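Local coordinates for protein multicopper oxidase type 1 (Nitrosomonas europaea, PDB 3G5W) that binds copper at a mononuclear and a multinuclear site and probably acts as a laccase-like oxidoreductase built from two cupredoxin domains, at residues D42-N47 with F92-A97; V48-T53 with I82-T87; T99-C104 with G233-V238; I180-G185 with T270-E275. All blocks are in the same frame, centred on the assembly; numbering follows the deposited sequence.

Contact 1. Residues D42-N47 with F92-A97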
loop_
_atom_site.group_PDB
_atom_site.type_symbol
_atom_site.label_atom_id
_atom_site.label_comp_id
_atom_site.label_asym_id
_atom_site.label_seq_id
_atom_site.Cartn_x
_atom_site.Cartn_y
_atom_site.Cartn_z
ATOM N N ASP A 42 13.410 3.492 -30.690
ATOM C CA ASP A 42 14.250 4.663 -30.986
ATOM C C ASP A 42 15.556 4.558 -30.222
ATOM O O ASP A 42 15.584 4.048 -29.098
ATOM C CB ASP A 42 13.569 5.978 -30.601
ATOM C CG ASP A 42 12.529 6.428 -31.605
ATOM O OD1 ASP A 42 11.869 7.457 -31.334
ATOM O OD2 ASP A 42 12.361 5.766 -32.649
ATOM N N ASP A 43 16.631 5.037 -30.842
ATOM C CA ASP A 43 17.936 5.088 -30.202
ATOM C C ASP A 43 18.129 6.470 -29.618
ATOM O O ASP A 43 18.291 7.466 -30.346
ATOM C CB ASP A 43 19.046 4.732 -31.195
ATOM C CG ASP A 43 18.973 3.284 -31.655
ATOM O OD1 ASP A 43 18.548 2.406 -30.862
ATOM O OD2 ASP A 43 19.343 3.016 -32.818
ATOM N N VAL A 44 18.083 6.524 -28.292
ATOM C CA VAL A 44 18.073 7.779 -27.553
ATOM C C VAL A 44 19.467 8.091 -27.028
ATOM O O VAL A 44 20.152 7.214 -26.508
ATOM C CB VAL A 44 17.047 7.736 -26.394
ATOM C CG1 VAL A 44 17.019 9.049 -25.625
ATOM C CG2 VAL A 44 15.647 7.415 -26.934
ATOM N N THR A 45 19.879 9.345 -27.204
ATOM C CA THR A 45 21.105 9.877 -26.613
ATOM C C THR A 45 20.750 11.109 -25.780
ATOM O O THR A 45 20.102 12.041 -26.273
ATOM C CB THR A 45 22.138 10.265 -27.706
ATOM O OG1 THR A 45 22.504 9.104 -28.457
ATOM C CG2 THR A 45 23.391 10.869 -27.089
ATOM N N VAL A 46 21.165 11.120 -24.516
ATOM C CA VAL A 46 20.903 12.275 -23.659
ATOM C C VAL A 46 22.199 12.791 -23.046
ATOM O O VAL A 46 22.868 12.070 -22.303
ATOM C CB VAL A 46 19.875 11.974 -22.535
ATOM C CG1 VAL A 46 19.502 13.262 -21.803
ATOM C CG2 VAL A 46 18.621 11.309 -23.103
ATOM N N ASN A 47 22.544 14.033 -23.378
ATOM C CA ASN A 47 23.711 14.701 -22.807
ATOM C C ASN A 47 23.285 15.500 -21.586
ATOM O O ASN A 47 22.468 16.419 -21.688
ATOM C CB ASN A 47 24.396 15.600 -23.851
ATOM C CG ASN A 47 24.701 14.861 -25.139
ATOM O OD1 ASN A 47 25.473 13.905 -25.153
ATOM N ND2 ASN A 47 24.074 15.290 -26.228
ATOM N N PHE A 92 20.718 4.729 -24.925
ATOM C CA PHE A 92 19.887 3.549 -24.736
ATOM C C PHE A 92 18.826 3.439 -25.829
ATOM O O PHE A 92 18.461 4.440 -26.456
ATOM C CB PHE A 92 19.258 3.538 -23.325
ATOM C CG PHE A 92 18.451 4.770 -22.996
ATOM C CD1 PHE A 92 17.088 4.815 -23.264
ATOM C CD2 PHE A 92 19.056 5.879 -22.411
ATOM C CE1 PHE A 92 16.331 5.948 -22.965
ATOM C CE2 PHE A 92 18.313 7.024 -22.110
ATOM C CZ PHE A 92 16.948 7.059 -22.388
ATOM N N LYS A 93 18.372 2.217 -26.083
ATOM C CA LYS A 93 17.213 1.988 -26.946
ATOM C C LYS A 93 15.957 2.179 -26.104
ATOM O O LYS A 93 15.908 1.740 -24.953
ATOM C CB LYS A 93 17.251 0.581 -27.547
ATOM C CG LYS A 93 16.193 0.320 -28.631
ATOM C CD LYS A 93 16.334 -1.057 -29.284
ATOM C CE LYS A 93 17.476 -1.122 -30.313
ATOM N NZ LYS A 93 17.347 -0.122 -31.431
ATOM N N ALA A 94 14.948 2.844 -26.666
ATOM C CA ALA A 94 13.700 3.078 -25.942
ATOM C C ALA A 94 12.860 1.809 -25.955
ATOM O O ALA A 94 12.196 1.496 -26.943
ATOM C CB ALA A 94 12.934 4.247 -26.540
ATOM N N GLU A 95 12.934 1.063 -24.855
ATOM C CA GLU A 95 12.212 -0.198 -24.708
ATOM C C GLU A 95 12.181 -0.643 -23.245
ATOM O O GLU A 95 13.160 -0.454 -22.516
ATOM C CB GLU A 95 12.812 -1.297 -25.605
ATOM C CG GLU A 95 14.310 -1.515 -25.423
ATOM C CD GLU A 95 14.858 -2.674 -26.240
ATOM O OE1 GLU A 95 14.148 -3.180 -27.140
ATOM O OE2 GLU A 95 16.011 -3.080 -25.987
ATOM N N PRO A 96 11.053 -1.235 -22.804
ATOM C CA PRO A 96 9.827 -1.471 -23.576
ATOM C C PRO A 96 8.978 -0.212 -23.732
ATOM O O PRO A 96 9.379 0.862 -23.282
ATOM C CB PRO A 96 9.088 -2.513 -22.734
ATOM C CG PRO A 96 9.492 -2.208 -21.343
ATOM C CD PRO A 96 10.939 -1.757 -21.428
ATOM N N ALA A 97 7.823 -0.342 -24.382
ATOM C CA ALA A 97 6.884 0.767 -24.518
ATOM C C ALA A 97 6.139 1.007 -23.203
ATOM O O ALA A 97 6.065 0.113 -22.350
ATOM C CB ALA A 97 5.897 0.480 -25.640
HETATM O O HOH W 1 19.291 0.062 -33.363
#

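Contact 2. Residues V48-T53 with I82-T87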
loop_
_atom_site.group_PDB
_atom_site.type_symbol
_atom_site.label_atom_id
_atom_site.label_comp_id
_atom_site.label_asym_id
_atom_site.label_seq_id
_atom_site.Cartn_x
_atom_site.Cartn_y
_atom_site.Cartn_z
ATOM N N VAL A 48 23.820 15.121 -20.429
ATOM C CA VAL A 48 23.425 15.711 -19.148
ATOM C C VAL A 48 24.554 16.534 -18.515
ATOM O O VAL A 48 25.579 15.978 -18.121
ATOM C CB VAL A 48 22.940 14.610 -18.160
ATOM C CG1 VAL A 48 22.458 15.227 -16.849
ATOM C CG2 VAL A 48 21.834 13.792 -18.796
ATOM N N THR A 49 24.347 17.847 -18.419
ATOM C CA THR A 49 25.333 18.761 -17.829
ATOM C C THR A 49 24.921 19.234 -16.438
ATOM O O THR A 49 23.862 19.844 -16.258
ATOM C CB THR A 49 25.599 19.982 -18.745
ATOM O OG1 THR A 49 25.972 19.523 -20.049
ATOM C CG2 THR A 49 26.720 20.833 -18.188
ATOM N N ASN A 50 25.775 18.964 -15.457
ATOM C CA ASN A 50 25.481 19.296 -14.068
ATOM C C ASN A 50 25.915 20.718 -13.722
ATOM O O ASN A 50 27.107 20.986 -13.560
ATOM C CB ASN A 50 26.155 18.277 -13.143
ATOM C CG ASN A 50 25.832 18.492 -11.668
ATOM O OD1 ASN A 50 26.263 17.707 -10.823
ATOM N ND2 ASN A 50 25.088 19.540 -11.351
ATOM N N MET A 51 24.946 21.621 -13.589
ATOM C CA MET A 51 25.240 23.022 -13.286
ATOM C C MET A 51 24.952 23.397 -11.828
ATOM O O MET A 51 24.832 24.578 -11.489
ATOM C CB MET A 51 24.503 23.945 -14.261
ATOM C CG MET A 51 24.853 23.702 -15.725
ATOM S SD MET A 51 26.424 24.439 -16.242
ATOM C CE MET A 51 27.659 23.244 -15.750
ATOM N N THR A 52 24.853 22.382 -10.972
ATOM C CA THR A 52 24.670 22.587 -9.537
ATOM C C THR A 52 25.997 22.340 -8.817
ATOM O O THR A 52 27.030 22.167 -9.465
ATOM C CB THR A 52 23.588 21.656 -8.951
ATOM O OG1 THR A 52 24.102 20.321 -8.868
ATOM C CG2 THR A 52 22.319 21.671 -9.811
ATOM N N THR A 53 25.959 22.302 -7.486
ATOM C CA THR A 53 27.165 22.102 -6.682
ATOM C C THR A 53 27.189 20.737 -5.985
ATOM O O THR A 53 28.049 20.470 -5.142
ATOM C CB THR A 53 27.349 23.240 -5.657
ATOM O OG1 THR A 53 26.224 23.273 -4.771
ATOM C CG2 THR A 53 27.466 24.595 -6.375
ATOM N N ILE A 82 27.767 12.256 -11.786
ATOM C CA ILE A 82 28.124 13.429 -12.584
ATOM C C ILE A 82 28.485 14.574 -11.643
ATOM O O ILE A 82 27.613 15.127 -10.966
ATOM C CB ILE A 82 26.974 13.889 -13.523
ATOM C CG1 ILE A 82 26.388 12.706 -14.303
ATOM C CG2 ILE A 82 27.470 14.990 -14.484
ATOM C CD1 ILE A 82 25.075 13.032 -15.017
ATOM N N GLU A 83 29.769 14.926 -11.605
ATOM C CA GLU A 83 30.246 15.977 -10.714
ATOM C C GLU A 83 29.867 17.353 -11.263
ATOM O O GLU A 83 29.631 17.492 -12.469
ATOM C CB GLU A 83 31.766 15.866 -10.492
ATOM C CG GLU A 83 32.217 14.635 -9.688
ATOM C CD GLU A 83 31.619 14.555 -8.282
ATOM O OE1 GLU A 83 31.374 15.608 -7.652
ATOM O OE2 GLU A 83 31.396 13.424 -7.795
ATOM N N PRO A 84 29.792 18.371 -10.385
ATOM C CA PRO A 84 29.437 19.711 -10.830
ATOM C C PRO A 84 30.308 20.186 -11.989
ATOM O O PRO A 84 31.536 20.045 -11.943
ATOM C CB PRO A 84 29.687 20.561 -9.583
ATOM C CG PRO A 84 29.459 19.625 -8.459
ATOM C CD PRO A 84 30.014 18.326 -8.927
ATOM N N GLY A 85 29.666 20.709 -13.029
ATOM C CA GLY A 85 30.361 21.231 -14.203
ATOM C C GLY A 85 30.593 20.219 -15.309
ATOM O O GLY A 85 30.905 20.595 -16.436
ATOM N N ASP A 86 30.452 18.935 -14.992
ATOM C CA ASP A 86 30.723 17.874 -15.963
ATOM C C ASP A 86 29.495 17.473 -16.777
ATOM O O ASP A 86 28.357 17.707 -16.360
ATOM C CB ASP A 86 31.341 16.658 -15.269
ATOM C CG ASP A 86 32.788 16.905 -14.831
ATOM O OD1 ASP A 86 33.450 17.800 -15.414
ATOM O OD2 ASP A 86 33.267 16.201 -13.917
ATOM N N THR A 87 29.740 16.873 -17.939
ATOM C CA THR A 87 28.679 16.389 -18.825
ATOM C C THR A 87 28.830 14.881 -19.028
ATOM O O THR A 87 29.925 14.387 -19.340
ATOM C CB THR A 87 28.705 17.127 -20.194
ATOM O OG1 THR A 87 28.572 18.536 -19.980
ATOM C CG2 THR A 87 27.568 16.659 -21.113
#

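Contact 3. Residues T99-C104 with G233-V238. With CU (copper (II) ion), chain G; C2O (Cu-O-Cu linkage), chain K.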
loop_
_atom_site.group_PDB
_atom_site.type_symbol
_atom_site.label_atom_id
_atom_site.label_comp_id
_atom_site.label_asym_id
_atom_site.label_seq_id
_atom_site.Cartn_x
_atom_site.Cartn_y
_atom_site.Cartn_z
ATOM N N THR A 99 4.372 3.986 -20.036
ATOM C CA THR A 99 4.585 5.124 -19.157
ATOM C C THR A 99 5.799 4.831 -18.292
ATOM O O THR A 99 5.740 4.031 -17.340
ATOM C CB THR A 99 3.377 5.380 -18.240
ATOM O OG1 THR A 99 2.206 5.603 -19.037
ATOM C CG2 THR A 99 3.629 6.597 -17.345
ATOM N N MET A 100 6.907 5.465 -18.646
ATOM C CA MET A 100 8.126 5.342 -17.861
ATOM C C MET A 100 8.468 6.718 -17.288
ATOM O O MET A 100 7.749 7.693 -17.513
ATOM C CB MET A 100 9.270 4.775 -18.711
ATOM C CG MET A 100 8.882 3.594 -19.621
ATOM S SD MET A 100 8.119 2.190 -18.768
ATOM C CE MET A 100 8.087 0.981 -20.091
ATOM N N TRP A 101 9.556 6.798 -16.535
ATOM C CA TRP A 101 9.992 8.080 -16.008
ATOM C C TRP A 101 11.483 8.084 -15.749
ATOM O O TRP A 101 12.146 7.046 -15.859
ATOM C CB TRP A 101 9.178 8.491 -14.765
ATOM C CG TRP A 101 9.328 7.621 -13.543
ATOM C CD1 TRP A 101 9.153 6.271 -13.467
ATOM C CD2 TRP A 101 9.630 8.059 -12.208
ATOM N NE1 TRP A 101 9.340 5.840 -12.176
ATOM C CE2 TRP A 101 9.636 6.913 -11.382
ATOM C CE3 TRP A 101 9.892 9.308 -11.631
ATOM C CZ2 TRP A 101 9.906 6.975 -10.007
ATOM C CZ3 TRP A 101 10.159 9.374 -10.262
ATOM C CH2 TRP A 101 10.161 8.209 -9.466
ATOM N N TYR A 102 12.012 9.263 -15.452
ATOM C CA TYR A 102 13.417 9.391 -15.156
ATOM C C TYR A 102 13.623 10.268 -13.947
ATOM O O TYR A 102 12.840 11.176 -13.675
ATOM C CB TYR A 102 14.218 9.877 -16.364
ATOM C CG TYR A 102 13.899 11.260 -16.898
ATOM C CD1 TYR A 102 12.858 11.458 -17.802
ATOM C CD2 TYR A 102 14.695 12.360 -16.554
ATOM C CE1 TYR A 102 12.584 12.718 -18.319
ATOM C CE2 TYR A 102 14.430 13.629 -17.062
ATOM C CZ TYR A 102 13.375 13.799 -17.950
ATOM O OH TYR A 102 13.124 15.052 -18.478
ATOM N N HIS A 103 14.670 9.955 -13.204
ATOM C CA HIS A 103 14.971 10.671 -11.983
ATOM C C HIS A 103 16.427 10.490 -11.603
ATOM O O HIS A 103 17.105 9.574 -12.083
ATOM C CB HIS A 103 14.041 10.226 -10.833
ATOM C CG HIS A 103 14.092 8.759 -10.520
ATOM N ND1 HIS A 103 15.055 8.202 -9.705
ATOM C CD2 HIS A 103 13.261 7.745 -10.861
ATOM C CE1 HIS A 103 14.832 6.906 -9.580
ATOM N NE2 HIS A 103 13.751 6.603 -10.273
ATOM N N CYS A 104 16.904 11.371 -10.736
ATOM C CA CYS A 104 18.239 11.233 -10.186
ATOM C C CYS A 104 18.281 9.993 -9.303
ATOM O O CYS A 104 17.262 9.617 -8.730
ATOM C CB CYS A 104 18.579 12.458 -9.353
ATOM S SG CYS A 104 20.304 12.499 -8.865
ATOM N N GLY A 233 7.465 4.483 -7.215
ATOM C CA GLY A 233 8.098 3.787 -8.337
ATOM C C GLY A 233 7.132 3.169 -9.338
ATOM O O GLY A 233 7.484 2.981 -10.501
ATOM N N GLU A 234 5.921 2.846 -8.886
ATOM C CA GLU A 234 4.895 2.258 -9.763
ATOM C C GLU A 234 4.323 3.285 -10.727
ATOM O O GLU A 234 4.309 4.481 -10.438
ATOM C CB GLU A 234 3.743 1.673 -8.946
ATOM C CG GLU A 234 4.123 0.535 -8.024
ATOM C CD GLU A 234 2.898 -0.168 -7.475
ATOM O OE1 GLU A 234 2.235 0.398 -6.569
ATOM O OE2 GLU A 234 2.589 -1.278 -7.968
ATOM N N ARG A 235 3.856 2.804 -11.880
ATOM C CA ARG A 235 3.024 3.608 -12.756
ATOM C C ARG A 235 1.776 2.819 -13.081
ATOM O O ARG A 235 1.843 1.606 -13.292
ATOM C CB ARG A 235 3.745 3.969 -14.059
ATOM C CG ARG A 235 4.880 4.988 -13.912
ATOM C CD ARG A 235 6.184 4.314 -13.524
ATOM N NE ARG A 235 6.696 3.474 -14.601
ATOM C CZ ARG A 235 7.362 2.341 -14.424
ATOM N NH1 ARG A 235 7.600 1.883 -13.197
ATOM N NH2 ARG A 235 7.777 1.652 -15.482
ATOM N N TYR A 236 0.645 3.520 -13.114
ATOM C CA TYR A 236 -0.608 2.956 -13.581
ATOM C C TYR A 236 -1.223 3.862 -14.636
ATOM O O TYR A 236 -1.323 5.071 -14.430
ATOM C CB TYR A 236 -1.581 2.774 -12.415
ATOM C CG TYR A 236 -1.213 1.614 -11.517
ATOM C CD1 TYR A 236 -1.567 0.311 -11.856
ATOM C CD2 TYR A 236 -0.501 1.817 -10.336
ATOM C CE1 TYR A 236 -1.228 -0.767 -11.042
ATOM C CE2 TYR A 236 -0.156 0.742 -9.508
ATOM C CZ TYR A 236 -0.527 -0.545 -9.868
ATOM O OH TYR A 236 -0.191 -1.619 -9.066
ATOM N N ASP A 237 -1.617 3.275 -15.768
ATOM C CA ASP A 237 -2.421 3.990 -16.758
ATOM C C ASP A 237 -3.886 3.660 -16.532
ATOM O O ASP A 237 -4.294 2.493 -16.594
ATOM C CB ASP A 237 -2.013 3.636 -18.196
ATOM C CG ASP A 237 -0.586 4.066 -18.533
ATOM O OD1 ASP A 237 -0.332 4.411 -19.702
ATOM O OD2 ASP A 237 0.294 4.045 -17.642
ATOM N N VAL A 238 -4.668 4.697 -16.271
ATOM C CA VAL A 238 -6.090 4.547 -16.005
ATOM C C VAL A 238 -6.861 5.155 -17.163
ATOM O O VAL A 238 -6.677 6.334 -17.488
ATOM C CB VAL A 238 -6.496 5.227 -14.679
ATOM C CG1 VAL A 238 -7.980 5.006 -14.388
ATOM C CG2 VAL A 238 -5.649 4.694 -13.522
HETATM CU CU CU G . 20.567 14.276 -7.692
HETATM CU CU2 C2O K . 16.795 2.207 -8.611
HETATM CU CU3 C2O K . 12.762 4.808 -10.121
HETATM O O1 C2O K . 15.267 3.391 -9.031
HETATM O O HOH W 2 1.899 2.445 -20.169
#

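Contact 4. Residues I180-G185 with T270-E275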
loop_
_atom_site.group_PDB
_atom_site.type_symbol
_atom_site.label_atom_id
_atom_site.label_comp_id
_atom_site.label_asym_id
_atom_site.label_seq_id
_atom_site.Cartn_x
_atom_site.Cartn_y
_atom_site.Cartn_z
ATOM N N ILE A 180 -9.085 19.078 -15.580
ATOM C CA ILE A 180 -9.002 18.253 -16.780
ATOM C C ILE A 180 -10.282 18.529 -17.550
ATOM O O ILE A 180 -11.361 18.249 -17.057
ATOM C CB ILE A 180 -8.841 16.764 -16.394
ATOM C CG1 ILE A 180 -7.446 16.552 -15.782
ATOM C CG2 ILE A 180 -9.093 15.823 -17.605
ATOM C CD1 ILE A 180 -7.261 15.240 -15.013
ATOM N N ARG A 181 -10.164 19.134 -18.733
ATOM C CA ARG A 181 -11.348 19.592 -19.468
ATOM C C ARG A 181 -11.693 18.650 -20.605
ATOM O O ARG A 181 -10.851 18.356 -21.455
ATOM C CB ARG A 181 -11.171 21.026 -19.987
ATOM C CG ARG A 181 -11.113 22.055 -18.882
ATOM C CD ARG A 181 -10.989 23.465 -19.405
ATOM N NE ARG A 181 -11.279 24.432 -18.346
ATOM C CZ ARG A 181 -11.223 25.752 -18.490
ATOM N NH1 ARG A 181 -10.875 26.283 -19.659
ATOM N NH2 ARG A 181 -11.511 26.542 -17.462
ATOM N N VAL A 182 -12.939 18.186 -20.611
ATOM C CA VAL A 182 -13.388 17.155 -21.549
ATOM C C VAL A 182 -14.764 17.476 -22.120
ATOM O O VAL A 182 -15.417 18.433 -21.695
ATOM C CB VAL A 182 -13.471 15.757 -20.870
ATOM C CG1 VAL A 182 -12.088 15.276 -20.415
ATOM C CG2 VAL A 182 -14.462 15.774 -19.703
ATOM N N LYS A 183 -15.196 16.665 -23.085
ATOM C CA LYS A 183 -16.587 16.670 -23.531
ATOM C C LYS A 183 -17.099 15.239 -23.603
ATOM O O LYS A 183 -16.314 14.294 -23.623
ATOM C CB LYS A 183 -16.741 17.378 -24.882
ATOM C CG LYS A 183 -16.233 16.598 -26.080
ATOM C CD LYS A 183 -16.166 17.483 -27.318
ATOM C CE LYS A 183 -15.652 16.700 -28.521
ATOM N NZ LYS A 183 -14.230 16.232 -28.360
ATOM N N LYS A 184 -18.417 15.079 -23.650
ATOM C CA LYS A 184 -19.023 13.756 -23.727
ATOM C C LYS A 184 -18.510 13.002 -24.954
ATOM O O LYS A 184 -18.402 13.573 -26.044
ATOM C CB LYS A 184 -20.549 13.872 -23.748
ATOM C CG LYS A 184 -21.277 12.598 -23.376
ATOM C CD LYS A 184 -22.779 12.840 -23.339
ATOM C CE LYS A 184 -23.565 11.546 -23.503
ATOM N NZ LYS A 184 -23.207 10.538 -22.470
ATOM N N GLY A 185 -18.173 11.728 -24.767
ATOM C CA GLY A 185 -17.599 10.917 -25.842
ATOM C C GLY A 185 -16.080 10.811 -25.816
ATOM O O GLY A 185 -15.509 9.944 -26.478
ATOM N N THR A 270 -7.770 17.620 -8.065
ATOM C CA THR A 270 -8.242 18.483 -9.152
ATOM C C THR A 270 -9.695 18.123 -9.502
ATOM O O THR A 270 -10.343 17.361 -8.772
ATOM C CB THR A 270 -7.289 18.495 -10.398
ATOM O OG1 THR A 270 -7.691 19.537 -11.298
ATOM C CG2 THR A 270 -7.279 17.163 -11.147
ATOM N N THR A 271 -10.214 18.693 -10.586
ATOM C CA THR A 271 -11.545 18.332 -11.072
ATOM C C THR A 271 -11.515 17.956 -12.544
ATOM O O THR A 271 -10.594 18.337 -13.275
ATOM C CB THR A 271 -12.576 19.476 -10.874
ATOM O OG1 THR A 271 -12.225 20.589 -11.705
ATOM C CG2 THR A 271 -12.622 19.925 -9.427
ATOM N N ILE A 272 -12.529 17.206 -12.963
ATOM C CA ILE A 272 -12.833 16.991 -14.373
ATOM C C ILE A 272 -14.029 17.880 -14.719
ATOM O O ILE A 272 -15.074 17.784 -14.073
ATOM C CB ILE A 272 -13.197 15.513 -14.657
ATOM C CG1 ILE A 272 -11.989 14.596 -14.419
ATOM C CG2 ILE A 272 -13.754 15.351 -16.082
ATOM C CD1 ILE A 272 -12.364 13.123 -14.252
ATOM N N GLU A 273 -13.864 18.741 -15.723
ATOM C CA GLU A 273 -14.925 19.659 -16.182
ATOM C C GLU A 273 -15.424 19.276 -17.576
ATOM O O GLU A 273 -14.653 19.297 -18.537
ATOM C CB GLU A 273 -14.401 21.103 -16.237
ATOM C CG GLU A 273 -13.935 21.696 -14.911
ATOM C CD GLU A 273 -13.289 23.070 -15.057
ATOM O OE1 GLU A 273 -13.094 23.747 -14.019
ATOM O OE2 GLU A 273 -12.964 23.484 -16.196
ATOM N N TYR A 274 -16.708 18.933 -17.694
ATOM C CA TYR A 274 -17.318 18.713 -19.008
ATOM C C TYR A 274 -17.816 20.031 -19.586
ATOM O O TYR A 274 -18.453 20.824 -18.886
ATOM C CB TYR A 274 -18.514 17.790 -18.910
ATOM C CG TYR A 274 -18.233 16.318 -18.785
ATOM C CD1 TYR A 274 -18.592 15.450 -19.813
ATOM C CD2 TYR A 274 -17.670 15.780 -17.622
ATOM C CE1 TYR A 274 -18.387 14.099 -19.707
ATOM C CE2 TYR A 274 -17.457 14.411 -17.507
ATOM C CZ TYR A 274 -17.824 13.584 -18.557
ATOM O OH TYR A 274 -17.654 12.233 -18.486
ATOM N N GLU A 275 -17.558 20.258 -20.869
ATOM C CA GLU A 275 -17.997 21.506 -21.488
ATOM C C GLU A 275 -19.523 21.617 -21.533
ATOM O O GLU A 275 -20.059 22.720 -21.524
ATOM C CB GLU A 275 -17.364 21.718 -22.867
ATOM C CG GLU A 275 -17.650 20.662 -23.895
ATOM C CD GLU A 275 -17.108 21.039 -25.269
ATOM O OE1 GLU A 275 -15.887 21.314 -25.387
ATOM O OE2 GLU A 275 -17.906 21.048 -26.233
HETATM O O HOH W 3 -12.314 26.281 -14.286
#

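Contact 1. Residues D42-N47 with F92-A97
Asp43 and Lys93 run alongside each other from neighbouring antiparallel strands, and a salt bridge joins their ends. NZ of Lys93 stands 2.9 Å from OD1 of Asp43, on the syn side of the carboxylate and 19° out of its plane. The lysine chain is bent at its last two torsions, which turns NZ back onto the acid. A water joins the same two groups: it accepts from Lys93 NZ and donates to Asp43 OD2. That second oxygen also forms a salt bridge with Lys2, so both oxygens of the carboxylate are paired. An alanine in place of Asp43 would probably leave Lys93 and Lys2 without their shared acid and the water without one of its anchors, though Lys93 NZ would keep its weak hydrogen bond to Gly41 O.

The backbones are paired as well. Val44 and Phe92 form a hydrogen-bonded pair, with Val44 N to Phe92 O at 2.8 Å and Phe92 N to Val44 O at 3.0 Å. Beyond them, Ala94 N donates to Asp42 O at 2.8 Å. The carboxylate of Asp42 is held outside the pair: OD1 by Arg3 and by Met39 N, OD2 by Glu1 N.

The face that carries Val44 and Phe92 is apolar here. Val44 CB lies over one face of the Phe92 ring, displaced from the ring centre, in a CH-pi contact 4.2 Å from the centroid. Trp60 also meets this ring. Charged groups on one face and an aliphatic-aromatic layer on the other fit one sheet of a cupredoxin beta-sandwich.

Contact 2. Residues V48-T53 with I82-T87
Thr49 and Thr87 form an antiparallel non-hydrogen-bonded pair, and two backbone bonds follow it: Asn50 N to Asp86 O at 3.0 Å and Gly85 N to Asn50 O at 2.6 Å. A type II beta turn from Glu83 to Asp86 leads into strand 87-93 of this cupredoxin sheet. The turn is closed by its own bond from Asp86 N to Glu83 O. Gly85 sits at positive phi (91°), where a side chain would press on the carbonyl oxygen of Pro84.

The two threonine hydroxyls meet across the pair in a hydrogen bond, OG1 of Thr49 to OG1 of Thr87, 2.8 Å. Nearly the same first torsion (chi1 -54° and -58°) turns them to each other, and either could be the donor. On the other side of the strand, Val48 and Ile82 cross at about a right angle. CG1 of the valine touches CD1 of the isoleucine at 3.9 Å. Ile82 CG2 also reaches CB of Asn50. The chain of Met51 bends about its CB-CG and CG-SD bonds, which lays its CE methyl by Gly85 CA.

The loop after the strand leads toward the mononuclear copper. There Thr52 OG1 is hydrogen-bonded to NE2 of His56, a copper ligand, a second-shell bond that is likely to help fix the ring's orientation. The Pro84 ring packs along the same loop, with its CB 3.1 Å from Thr52 O and its CG 3.5 Å from Thr53 C.

Contact 3. Residues T99-C104 with G233-V238
Arg235 reaches three acceptors within these two segments, one of them the sulfur of Met100, in a buried place. All three lie at the edge of its guanidinium, near the plane. NE donates to Thr99 O at 3.0 Å, and NH1 donates to Gly233 O of its own segment. NH2 makes a weak hydrogen bond to Met100 SD at 3.3 Å, and in addition a salt bridge with Asp226 of the second subunit, another copy of this protein. The arginine chain is bent at chi2 (85°) and chi3 (68°), which folds the guanidinium back beside strand 99-103. CD of Arg235 packs against Trp101 CD1 at 3.6 Å, with the indole and guanidinium planes 39° apart.

Thr99 OG1 donates to Asp237 OD2 at 2.8 Å, on the syn side of the carboxylate. A water links Thr99 N to Asp237 OD1, and this oxygen also pairs with Arg189. The aspartate thus has polar partners on both oxygens.

The contact joins the two cupredoxin domains of the chain: strand 99-103 belongs to the first and strand 235-238 to the second. They do not pair as neighbours in a sheet but meet through side chains, with their axes 7.7 Å apart. Strand 99-103 ends on the first residue of the His-Cys-His sequence that links the copper sites of multicopper oxidases. His103 NE2 binds one copper of the Cu-O-Cu group, a metal that His253 of the second subunit also binds. ND1 of His103 donates to Cys104 O at 2.8 Å, which fixes the turn of the ring. Cys104 SG binds the mononuclear copper at 2.1 Å.

Contact 4. Residues I180-G185 with T270-E275
Arg181 and Glu273 start alike, each with CG anti to the carbonyl carbon (chi1 -67° and -61°), and both chains then run out extended. The two chains stay abreast, with the guanidinium and carboxylate planes nearly coplanar. Arg181 NE meets Glu273 OE2 at 2.9 Å in a salt bridge, nearly in line with the C-O bond of that oxygen. A water bridges the rest: it accepts from Arg181 NH2 and donates to Glu273 OE1. OE1 is also hydrogen-bonded to the hydroxyl of Tyr284. A leucine in place of Arg181 would probably leave Glu273 OE2 without its positive mate and the bridging water without one of its anchors.

The strands run parallel, 18° between their directions. Their bonds form the usual parallel ladder. Glu273 is gripped on both its backbone polar atoms: its N donates to Ile180 O, and its O accepts from Val182 N. Ile180 N to Thr271 O and Glu275 N to Val182 O, both 2.9 Å, extend the ladder at its two ends.

On the other face, Val182 CG2 sits over the centre of the Tyr274 ring in a CH-pi contact, 3.8 Å from the centroid. The same methyl touches Ile272 CG2 at 3.7 Å. Ile180 and Val182 also touch Ile188 of strand 187-194. Trp248 also packs on Tyr274, whose hydroxyl is hydrogen-bonded to the backbone N of Asn244. In this cupredoxin sheet the ladder fixes the register of edge strand 180-182. The apolar layer seals one face, and the ion pair, with its longer water link, ties the two strands on the other.

In the fold
Contacts 1 and 2 share strand 43-50 and its sheet, and contact 2 is nested inside the loop that contact 1 closes. Contact 1 is mostly buried, whereas contact 2 sits at the more exposed end, where regular pairing gives way to a turn. Contact 3 is fully buried and nearest the centre of the chain. It is the one that joins the two domains, and its polar side chains replace a backbone ladder. Contact 4, largely buried, in the second domain, resembles contact 1: each has a water-bridged salt bridge on one face and a valine over an aromatic ring on the other. Their strands differ, antiparallel in contact 1 and parallel in contact 4.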